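PDB 5OHU: soluble lytic murein transglycosylase from Pseudomonas aeruginosa, which turns over peptidoglycan as a lytic transglycosylase, probably cleaving its glycan strands in both exolytic and endolytic fashion. Local coordinates for residues H72-A77 with G96-R101; A77-V82 with A107-W112; G490-W495 with G567-A572. All coordinates share one frame; numbering follows the deposited sequence.

In the fold
Contacts 1 and 2 are neighbours, their centres about 9 Å apart, and both use helix 95-108: contact 1 meets its early turns, contact 2 its C-terminal end. They share Ala-77, where the loop after helix 62-72 runs into helix 79-88. A salt bridge from Arg-73 NH2 to Glu-81 OE2 (2.6 Å) ties one to the other, and Leu-74 CD1 packs on Val-82 CG2 at 4.0 Å. Contact 3 lies across the chain's centre, in the transglycosylase SLT domain. Its centre is about 54 Å from that of contact 1 and 61 Å from that of contact 2, with nearest atoms about 36 and 50 Å apart.

Contact 1 (H72-A77 with G96-R101); sequences HRLKSA and GWLKLR
Leu-74 and Arg-101 bring the two backbones to their nearest point, 8.2 Å between CA atoms, where the turn following helix 62-72 passes the side of helix 95-108. The turn is closed by its own backbone, with Ser-76 N bonded to Arg-73 O at 2.9 Å and Ala-77 N to Leu-74 O at 3.2 Å. No hydrogen bond crosses to the helix; one leucine bridges the gap with its two methyls. Leu-74 CD1 meets Leu-98 CD1 at 3.8 Å, methyl against methyl, the two side chains meeting at a slant. The other branch, Leu-74 CD2, lies against Arg-101 CB at 3.7 Å and is also 4.1 Å from Leu-98 CD1, so it fits between residues one helical turn apart. At Leu-98, CG stands opposite the backbone N (chi1 172°), which carries CD1 toward Leu-74 even though CB points neither at nor away from the loop. Arg-101 contributes the base of its side chain: CB faces the leucine, while the extended chain beyond CG crosses it at about a right angle and leads the guanidinium away. Around this patch, Leu-74 also packs on Trp-102 and Leu-105 of helix 95-108. Leu-98 reaches Tyr-67 of helix 62-72 and Phe-85 and Leu-86 of helix 79-88, so the contact lies where three consecutive helices meet.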
loop_
_atom_site.group_PDB
_atom_site.type_symbol
_atom_site.label_atom_id
_atom_site.label_comp_id
_atom_site.label_asym_id
_atom_site.label_seq_id
_atom_site.Cartn_x
_atom_site.Cartn_y
_atom_site.Cartn_z
ATOM N N HIS A 72 8.705 -17.482 -28.139
ATOM C CA HIS A 72 7.857 -17.914 -29.242
ATOM C C HIS A 72 8.007 -19.407 -29.529
ATOM O O HIS A 72 7.015 -20.086 -29.802
ATOM C CB HIS A 72 8.155 -17.103 -30.502
ATOM C CG HIS A 72 7.339 -17.534 -31.677
ATOM N ND1 HIS A 72 5.960 -17.508 -31.667
ATOM C CD2 HIS A 72 7.699 -18.051 -32.876
ATOM C CE1 HIS A 72 5.506 -17.966 -32.820
ATOM N NE2 HIS A 72 6.541 -18.303 -33.571
ATOM N N ARG A 73 9.233 -19.940 -29.496
ATOM C CA ARG A 73 9.447 -21.351 -29.793
ATOM C C ARG A 73 9.761 -22.156 -28.541
ATOM O O ARG A 73 10.440 -23.185 -28.603
ATOM C CB ARG A 73 10.544 -21.536 -30.838
ATOM C CG ARG A 73 11.831 -20.875 -30.520
ATOM C CD ARG A 73 12.879 -21.267 -31.557
ATOM N NE ARG A 73 14.139 -20.600 -31.264
ATOM C CZ ARG A 73 15.031 -21.051 -30.391
ATOM N NH1 ARG A 73 14.812 -22.190 -29.739
ATOM N NH2 ARG A 73 16.145 -20.364 -30.176
ATOM N N LEU A 74 9.235 -21.715 -27.405
ATOM C CA LEU A 74 9.628 -22.315 -26.141
ATOM C C LEU A 74 9.212 -23.783 -26.059
ATOM O O LEU A 74 9.916 -24.596 -25.445
ATOM C CB LEU A 74 9.037 -21.493 -24.998
ATOM C CG LEU A 74 9.268 -22.025 -23.589
ATOM C CD1 LEU A 74 10.715 -21.754 -23.233
ATOM C CD2 LEU A 74 8.361 -21.296 -22.631
ATOM N N LYS A 75 8.083 -24.149 -26.685
ATOM C CA LYS A 75 7.639 -25.541 -26.654
ATOM C C LYS A 75 8.590 -26.468 -27.406
ATOM O O LYS A 75 8.561 -27.682 -27.189
ATOM C CB LYS A 75 6.207 -25.650 -27.202
ATOM C CG LYS A 75 5.591 -27.048 -27.028
ATOM C CD LYS A 75 4.077 -27.078 -27.155
ATOM C CE LYS A 75 3.598 -28.511 -27.405
ATOM N NZ LYS A 75 2.178 -28.561 -27.847
ATOM N N SER A 76 9.472 -25.923 -28.242
ATOM C CA SER A 76 10.459 -26.717 -28.945
ATOM C C SER A 76 11.871 -26.566 -28.403
ATOM O O SER A 76 12.752 -27.321 -28.820
ATOM C CB SER A 76 10.464 -26.352 -30.434
ATOM O OG SER A 76 9.168 -26.511 -30.967
ATOM N N ALA A 77 12.116 -25.632 -27.496
ATOM C CA ALA A 77 13.484 -25.332 -27.101
ATOM C C ALA A 77 14.042 -26.410 -26.175
ATOM O O ALA A 77 13.341 -26.920 -25.298
ATOM C CB ALA A 77 13.550 -23.962 -26.424
ATOM N N GLY A 96 10.584 -13.983 -14.883
ATOM C CA GLY A 96 9.652 -14.856 -14.190
ATOM C C GLY A 96 8.548 -15.403 -15.082
ATOM O O GLY A 96 8.089 -16.535 -14.885
ATOM N N TRP A 97 8.093 -14.618 -16.059
ATOM C CA TRP A 97 7.089 -15.131 -16.992
ATOM C C TRP A 97 7.660 -16.271 -17.817
ATOM O O TRP A 97 6.978 -17.273 -18.064
ATOM C CB TRP A 97 6.576 -14.007 -17.900
ATOM C CG TRP A 97 5.892 -12.942 -17.119
ATOM C CD1 TRP A 97 6.350 -11.676 -16.890
ATOM C CD2 TRP A 97 4.652 -13.055 -16.410
ATOM N NE1 TRP A 97 5.462 -10.986 -16.102
ATOM C CE2 TRP A 97 4.413 -11.810 -15.789
ATOM C CE3 TRP A 97 3.714 -14.079 -16.251
ATOM C CZ2 TRP A 97 3.275 -11.564 -15.018
ATOM C CZ3 TRP A 97 2.577 -13.831 -15.484
ATOM C CH2 TRP A 97 2.372 -12.582 -14.878
ATOM N N LEU A 98 8.918 -16.146 -18.231
ATOM C CA LEU A 98 9.564 -17.239 -18.939
ATOM C C LEU A 98 9.657 -18.479 -18.059
ATOM O O LEU A 98 9.463 -19.602 -18.542
ATOM C CB LEU A 98 10.949 -16.808 -19.427
ATOM C CG LEU A 98 11.852 -17.896 -20.036
ATOM C CD1 LEU A 98 11.153 -18.644 -21.162
ATOM C CD2 LEU A 98 13.180 -17.325 -20.513
ATOM N N LYS A 99 9.948 -18.311 -16.765
ATOM C CA LYS A 99 10.064 -19.498 -15.918
ATOM C C LYS A 99 8.707 -20.138 -15.700
ATOM O O LYS A 99 8.588 -21.370 -15.697
ATOM C CB LYS A 99 10.701 -19.154 -14.574
ATOM C CG LYS A 99 12.135 -18.626 -14.672
ATOM C CD LYS A 99 12.783 -18.523 -13.274
ATOM C CE LYS A 99 13.009 -19.915 -12.652
ATOM N NZ LYS A 99 13.854 -19.885 -11.393
ATOM N N LEU A 100 7.673 -19.313 -15.514
ATOM C CA LEU A 100 6.322 -19.839 -15.375
ATOM C C LEU A 100 5.952 -20.718 -16.563
ATOM O O LEU A 100 5.535 -21.874 -16.397
ATOM C CB LEU A 100 5.331 -18.683 -15.234
ATOM C CG LEU A 100 3.861 -19.068 -15.259
ATOM C CD1 LEU A 100 3.525 -19.924 -14.064
ATOM C CD2 LEU A 100 2.983 -17.803 -15.301
ATOM N N ARG A 101 6.134 -20.190 -17.771
ATOM C CA ARG A 101 5.774 -20.919 -18.983
ATOM C C ARG A 101 6.599 -22.189 -19.152
ATOM O O ARG A 101 6.063 -23.257 -19.460
ATOM C CB ARG A 101 5.968 -20.011 -20.184
ATOM C CG ARG A 101 4.794 -19.165 -20.437
ATOM C CD ARG A 101 5.195 -17.925 -21.141
ATOM N NE ARG A 101 4.067 -17.007 -21.127
ATOM C CZ ARG A 101 4.117 -15.761 -21.560
ATOM N NH1 ARG A 101 5.260 -15.285 -22.021
ATOM N NH2 ARG A 101 3.027 -15.011 -21.498
#

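Contact 2 (A77-V82 with A107-W112); sequences ASNEEV and ADRGDW
Asn-79 and Asp-111 join two helix starts: Asn-79 is the first residue of helix 79-88, and Asp-111 is the N-cap of helix 112-118, just after a Schellman motif at Gly-110 has ended helix 95-108. Asn-79 ND2 donates to Asp-111 OD2 at 3.1 Å in an almost straight bond (178°). The acceptor lies in the plane of the amide and is met on its syn side, slightly out of the carboxylate plane, with the two flat groups only 20° apart. The side chains approach from opposite directions. Asp-111 keeps its other oxygen, OD1, for Thr-114 OG1 in the first turn of helix 112-118, so both oxygens are engaged, which probably limits rotation of the carboxylate. The amide oxygen of Asn-79, OD1, is on the side of Arg-109, whose NH1 is 4.0 Å from it, too far for a direct bond. Water mediates here. Water 1 accepts from Arg-109 NH1 at 3.3 Å, in the guanidinium plane at its edge, and lies 3.0 Å from Ala-77 O; its approach to Asn-79 OD1 is doubtfully close. Water 2 lies 2.9 Å from Ala-77 O and very close to Arg-109 NH2, a second bridge that is less certain. The extended arginine chain makes this reach possible. Ser-78 caps helix 79-88 itself, its OG accepting from Glu-81 N at 3.0 Å. Asn-79 also packs on Trp-102 and Leu-106 of helix 95-108 and on Thr-114 of helix 112-118, while Ala-77 rests on Leu-70 of helix 62-72.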
loop_
_atom_site.group_PDB
_atom_site.type_symbol
_atom_site.label_atom_id
_atom_site.label_comp_id
_atom_site.label_asym_id
_atom_site.label_seq_id
_atom_site.Cartn_x
_atom_site.Cartn_y
_atom_site.Cartn_z
ATOM N N ALA A 77 12.116 -25.632 -27.496
ATOM C CA ALA A 77 13.484 -25.332 -27.101
ATOM C C ALA A 77 14.042 -26.410 -26.175
ATOM O O ALA A 77 13.341 -26.920 -25.298
ATOM C CB ALA A 77 13.550 -23.962 -26.424
ATOM N N SER A 78 15.313 -26.748 -26.367
ATOM C CA SER A 78 15.960 -27.713 -25.495
ATOM C C SER A 78 16.079 -27.168 -24.070
ATOM O O SER A 78 16.105 -25.954 -23.842
ATOM C CB SER A 78 17.351 -28.039 -26.010
ATOM O OG SER A 78 18.167 -26.884 -25.915
ATOM N N ASN A 79 16.159 -28.095 -23.103
ATOM C CA ASN A 79 16.495 -27.720 -21.728
ATOM C C ASN A 79 17.791 -26.929 -21.689
ATOM O O ASN A 79 17.912 -25.947 -20.947
ATOM C CB ASN A 79 16.654 -28.957 -20.845
ATOM C CG ASN A 79 15.343 -29.616 -20.489
ATOM O OD1 ASN A 79 14.288 -29.312 -21.052
ATOM N ND2 ASN A 79 15.410 -30.557 -19.544
ATOM N N GLU A 80 18.771 -27.355 -22.490
ATOM C CA GLU A 80 20.079 -26.709 -22.510
ATOM C C GLU A 80 19.963 -25.230 -22.858
ATOM O O GLU A 80 20.555 -24.374 -22.188
ATOM C CB GLU A 80 20.994 -27.426 -23.508
ATOM C CG GLU A 80 21.404 -28.846 -23.090
ATOM C CD GLU A 80 20.269 -29.887 -23.242
ATOM O OE1 GLU A 80 19.246 -29.604 -23.923
ATOM O OE2 GLU A 80 20.418 -31.010 -22.701
ATOM N N GLU A 81 19.209 -24.911 -23.911
ATOM C CA GLU A 81 19.104 -23.519 -24.328
ATOM C C GLU A 81 18.369 -22.688 -23.287
ATOM O O GLU A 81 18.811 -21.591 -22.940
ATOM C CB GLU A 81 18.406 -23.414 -25.680
ATOM C CG GLU A 81 18.495 -22.020 -26.257
ATOM C CD GLU A 81 17.779 -21.874 -27.593
ATOM O OE1 GLU A 81 17.232 -22.881 -28.098
ATOM O OE2 GLU A 81 17.761 -20.741 -28.125
ATOM N N VAL A 82 17.242 -23.190 -22.778
ATOM C CA VAL A 82 16.471 -22.424 -21.796
ATOM C C VAL A 82 17.288 -22.216 -20.532
ATOM O O VAL A 82 17.380 -21.099 -20.013
ATOM C CB VAL A 82 15.136 -23.115 -21.472
ATOM C CG1 VAL A 82 14.356 -22.290 -20.447
ATOM C CG2 VAL A 82 14.314 -23.312 -22.729
ATOM N N ALA A 107 6.471 -29.630 -16.254
ATOM C CA ALA A 107 5.540 -30.429 -15.471
ATOM C C ALA A 107 4.609 -31.225 -16.376
ATOM O O ALA A 107 4.354 -32.406 -16.122
ATOM C CB ALA A 107 4.741 -29.518 -14.534
ATOM N N ASP A 108 4.096 -30.599 -17.442
ATOM C CA ASP A 108 3.214 -31.316 -18.358
ATOM C C ASP A 108 3.917 -32.507 -19.006
ATOM O O ASP A 108 3.257 -33.481 -19.374
ATOM C CB ASP A 108 2.661 -30.362 -19.418
ATOM C CG ASP A 108 1.794 -29.239 -18.815
ATOM O OD1 ASP A 108 1.364 -29.353 -17.644
ATOM O OD2 ASP A 108 1.530 -28.239 -19.519
ATOM N N ARG A 109 5.248 -32.479 -19.116
ATOM C CA ARG A 109 5.992 -33.584 -19.705
ATOM C C ARG A 109 6.459 -34.615 -18.691
ATOM O O ARG A 109 7.111 -35.588 -19.083
ATOM C CB ARG A 109 7.254 -33.096 -20.425
ATOM C CG ARG A 109 7.123 -31.948 -21.364
ATOM C CD ARG A 109 8.531 -31.608 -21.850
ATOM N NE ARG A 109 8.473 -30.495 -22.791
ATOM C CZ ARG A 109 9.398 -29.549 -22.922
ATOM N NH1 ARG A 109 10.486 -29.571 -22.154
ATOM N NH2 ARG A 109 9.211 -28.599 -23.831
ATOM N N GLY A 110 6.223 -34.410 -17.402
ATOM C CA GLY A 110 6.865 -35.282 -16.441
ATOM C C GLY A 110 8.357 -35.072 -16.282
ATOM O O GLY A 110 9.023 -35.917 -15.671
ATOM N N ASP A 111 8.906 -33.965 -16.800
ATOM C CA ASP A 111 10.299 -33.585 -16.542
ATOM C C ASP A 111 10.430 -32.988 -15.133
ATOM O O ASP A 111 10.772 -31.817 -14.937
ATOM C CB ASP A 111 10.796 -32.621 -17.613
ATOM C CG ASP A 111 12.311 -32.638 -17.755
ATOM O OD1 ASP A 111 12.966 -33.162 -16.829
ATOM O OD2 ASP A 111 12.854 -32.092 -18.756
ATOM N N TRP A 112 10.170 -33.845 -14.135
ATOM C CA TRP A 112 10.102 -33.392 -12.748
ATOM C C TRP A 112 11.468 -33.032 -12.188
ATOM O O TRP A 112 11.555 -32.136 -11.348
ATOM C CB TRP A 112 9.432 -34.440 -11.862
ATOM C CG TRP A 112 7.955 -34.507 -12.110
ATOM C CD1 TRP A 112 7.271 -35.527 -12.698
ATOM C CD2 TRP A 112 6.986 -33.481 -11.831
ATOM N NE1 TRP A 112 5.936 -35.211 -12.788
ATOM C CE2 TRP A 112 5.733 -33.962 -12.265
ATOM C CE3 TRP A 112 7.056 -32.213 -11.245
ATOM C CZ2 TRP A 112 4.556 -33.224 -12.126
ATOM C CZ3 TRP A 112 5.886 -31.471 -11.117
ATOM C CH2 TRP A 112 4.650 -31.981 -11.547
HETATM O O HOH W 1 13.040 -27.513 -22.325
HETATM O O HOH W 2 10.708 -26.648 -24.129
#

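Contact 3 (G490-W495 with G567-A572); sequences GLHSSW and GNRVLA
Trp-495 and Arg-569 lie alongside each other, running in opposite directions, with the aliphatic part of the arginine laid over one face of the indole. Arg-569 CG stands 3.9 Å from the centroid of the five-membered ring, 15° off its normal, a CH-pi contact; its closest ring atom is Trp-495 CD2 at 3.8 Å. The adjoining methylenes cover neighbouring parts of the same system, Arg-569 CB beside Trp-495 CE2 and Arg-569 CD beside Trp-495 CG. The arginine chain then bends at chi3 (-34°), and its guanidinium is turned 69° from the indole plane. With Arg-569 CZ 5.7 Å from the five-membered ring centroid, any cation-pi attraction is long and at most weak. The charged end is held instead by a salt bridge from NE to Glu-636 and a hydrogen bond from NH2 to Ile-631 O. Ala-572, one turn further along, meets the far edge of the indole, its CB 3.5 Å from Trp-495 CH2 and near the ring plane. Trp-495 NE1 is hydrogen-bonded to Ser-573 OG, which helps to set the rotation of the indole. His-492 adds a looser touch at the other end, its ND1 4.2 Å from Arg-569 CD and itself hydrogen-bonded to Gln-629. Asn-568, the N-cap of helix 569-578, takes Leu-571 N on OD1 at 3.1 Å. The arrangement packs the first turns of helices 493-504 and 569-578 against each other, with helices 547-564 and 605-624 alongside, within the largely helical, lysozyme-like SLT domain.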
loop_
_atom_site.group_PDB
_atom_site.type_symbol
_atom_site.label_atom_id
_atom_site.label_comp_id
_atom_site.label_asym_id
_atom_site.label_seq_id
_atom_site.Cartn_x
_atom_site.Cartn_y
_atom_site.Cartn_z
ATOM N N GLY A 490 -4.823 32.667 -4.341
ATOM C CA GLY A 490 -4.737 33.003 -2.922
ATOM C C GLY A 490 -4.256 31.898 -2.003
ATOM O O GLY A 490 -4.659 31.849 -0.828
ATOM N N LEU A 491 -3.391 31.016 -2.499
ATOM C CA LEU A 491 -2.882 29.898 -1.714
ATOM C C LEU A 491 -1.424 30.110 -1.335
ATOM O O LEU A 491 -0.664 30.750 -2.068
ATOM C CB LEU A 491 -3.005 28.573 -2.480
ATOM C CG LEU A 491 -4.397 28.277 -3.039
ATOM C CD1 LEU A 491 -4.392 26.943 -3.757
ATOM C CD2 LEU A 491 -5.398 28.246 -1.920
ATOM N N HIS A 492 -1.045 29.567 -0.173
ATOM C CA HIS A 492 0.374 29.453 0.149
ATOM C C HIS A 492 1.011 28.580 -0.918
ATOM O O HIS A 492 0.574 27.446 -1.137
ATOM C CB HIS A 492 0.590 28.836 1.541
ATOM C CG HIS A 492 -0.004 29.614 2.680
ATOM N ND1 HIS A 492 0.200 29.265 4.000
ATOM C CD2 HIS A 492 -0.800 30.710 2.706
ATOM C CE1 HIS A 492 -0.437 30.113 4.788
ATOM N NE2 HIS A 492 -1.057 30.998 4.029
ATOM N N SER A 493 2.016 29.100 -1.616
ATOM C CA SER A 493 2.542 28.333 -2.744
ATOM C C SER A 493 3.282 27.076 -2.285
ATOM O O SER A 493 3.352 26.101 -3.037
ATOM C CB SER A 493 3.431 29.216 -3.619
ATOM O OG SER A 493 4.788 29.057 -3.282
ATOM N N SER A 494 3.809 27.058 -1.061
ATOM C CA SER A 494 4.391 25.831 -0.539
ATOM C C SER A 494 3.353 24.723 -0.460
ATOM O O SER A 494 3.684 23.548 -0.636
ATOM C CB SER A 494 5.000 26.069 0.839
ATOM O OG SER A 494 4.016 26.489 1.752
ATOM N N TRP A 495 2.095 25.080 -0.221
ATOM C CA TRP A 495 1.051 24.072 -0.103
ATOM C C TRP A 495 0.829 23.356 -1.429
ATOM O O TRP A 495 0.689 22.128 -1.463
ATOM C CB TRP A 495 -0.237 24.723 0.393
ATOM C CG TRP A 495 -1.295 23.743 0.815
ATOM C CD1 TRP A 495 -1.110 22.528 1.441
ATOM C CD2 TRP A 495 -2.708 23.885 0.624
ATOM N NE1 TRP A 495 -2.332 21.920 1.661
ATOM C CE2 TRP A 495 -3.326 22.730 1.169
ATOM C CE3 TRP A 495 -3.514 24.880 0.052
ATOM C CZ2 TRP A 495 -4.713 22.545 1.149
ATOM C CZ3 TRP A 495 -4.899 24.701 0.037
ATOM C CH2 TRP A 495 -5.482 23.544 0.591
ATOM N N GLY A 567 -10.342 28.081 4.725
ATOM C CA GLY A 567 -8.932 28.337 4.523
ATOM C C GLY A 567 -8.017 27.540 5.417
ATOM O O GLY A 567 -6.866 27.933 5.619
ATOM N N ASN A 568 -8.507 26.432 5.974
ATOM C CA ASN A 568 -7.728 25.599 6.881
ATOM C C ASN A 568 -7.088 24.478 6.057
ATOM O O ASN A 568 -7.797 23.632 5.509
ATOM C CB ASN A 568 -8.628 25.047 7.991
ATOM C CG ASN A 568 -7.882 24.145 8.976
ATOM O OD1 ASN A 568 -7.068 23.306 8.588
ATOM N ND2 ASN A 568 -8.215 24.271 10.258
ATOM N N ARG A 569 -5.754 24.462 6.004
ATOM C CA ARG A 569 -5.017 23.531 5.148
ATOM C C ARG A 569 -5.099 22.103 5.665
ATOM O O ARG A 569 -5.031 21.153 4.874
ATOM C CB ARG A 569 -3.543 23.958 5.042
ATOM C CG ARG A 569 -3.215 25.175 4.152
ATOM C CD ARG A 569 -1.748 25.584 4.410
ATOM N NE ARG A 569 -1.385 25.348 5.817
ATOM C CZ ARG A 569 -0.296 24.712 6.219
ATOM N NH1 ARG A 569 0.525 24.180 5.316
ATOM N NH2 ARG A 569 -0.083 24.553 7.523
ATOM N N VAL A 570 -5.202 21.925 6.982
ATOM C CA VAL A 570 -5.352 20.583 7.543
ATOM C C VAL A 570 -6.627 19.925 7.027
ATOM O O VAL A 570 -6.613 18.791 6.532
ATOM C CB VAL A 570 -5.351 20.633 9.079
ATOM C CG1 VAL A 570 -5.436 19.217 9.639
ATOM C CG2 VAL A 570 -4.103 21.347 9.599
ATOM N N LEU A 571 -7.754 20.618 7.165
ATOM C CA LEU A 571 -9.016 20.062 6.701
ATOM C C LEU A 571 -9.044 19.950 5.181
ATOM O O LEU A 571 -9.480 18.932 4.628
ATOM C CB LEU A 571 -10.164 20.932 7.195
ATOM C CG LEU A 571 -10.210 21.082 8.714
ATOM C CD1 LEU A 571 -11.261 22.131 9.109
ATOM C CD2 LEU A 571 -10.529 19.731 9.349
ATOM N N ALA A 572 -8.590 20.997 4.486
ATOM C CA ALA A 572 -8.634 20.977 3.027
ATOM C C ALA A 572 -7.750 19.864 2.460
ATOM O O ALA A 572 -8.118 19.218 1.474
ATOM C CB ALA A 572 -8.220 22.335 2.468
#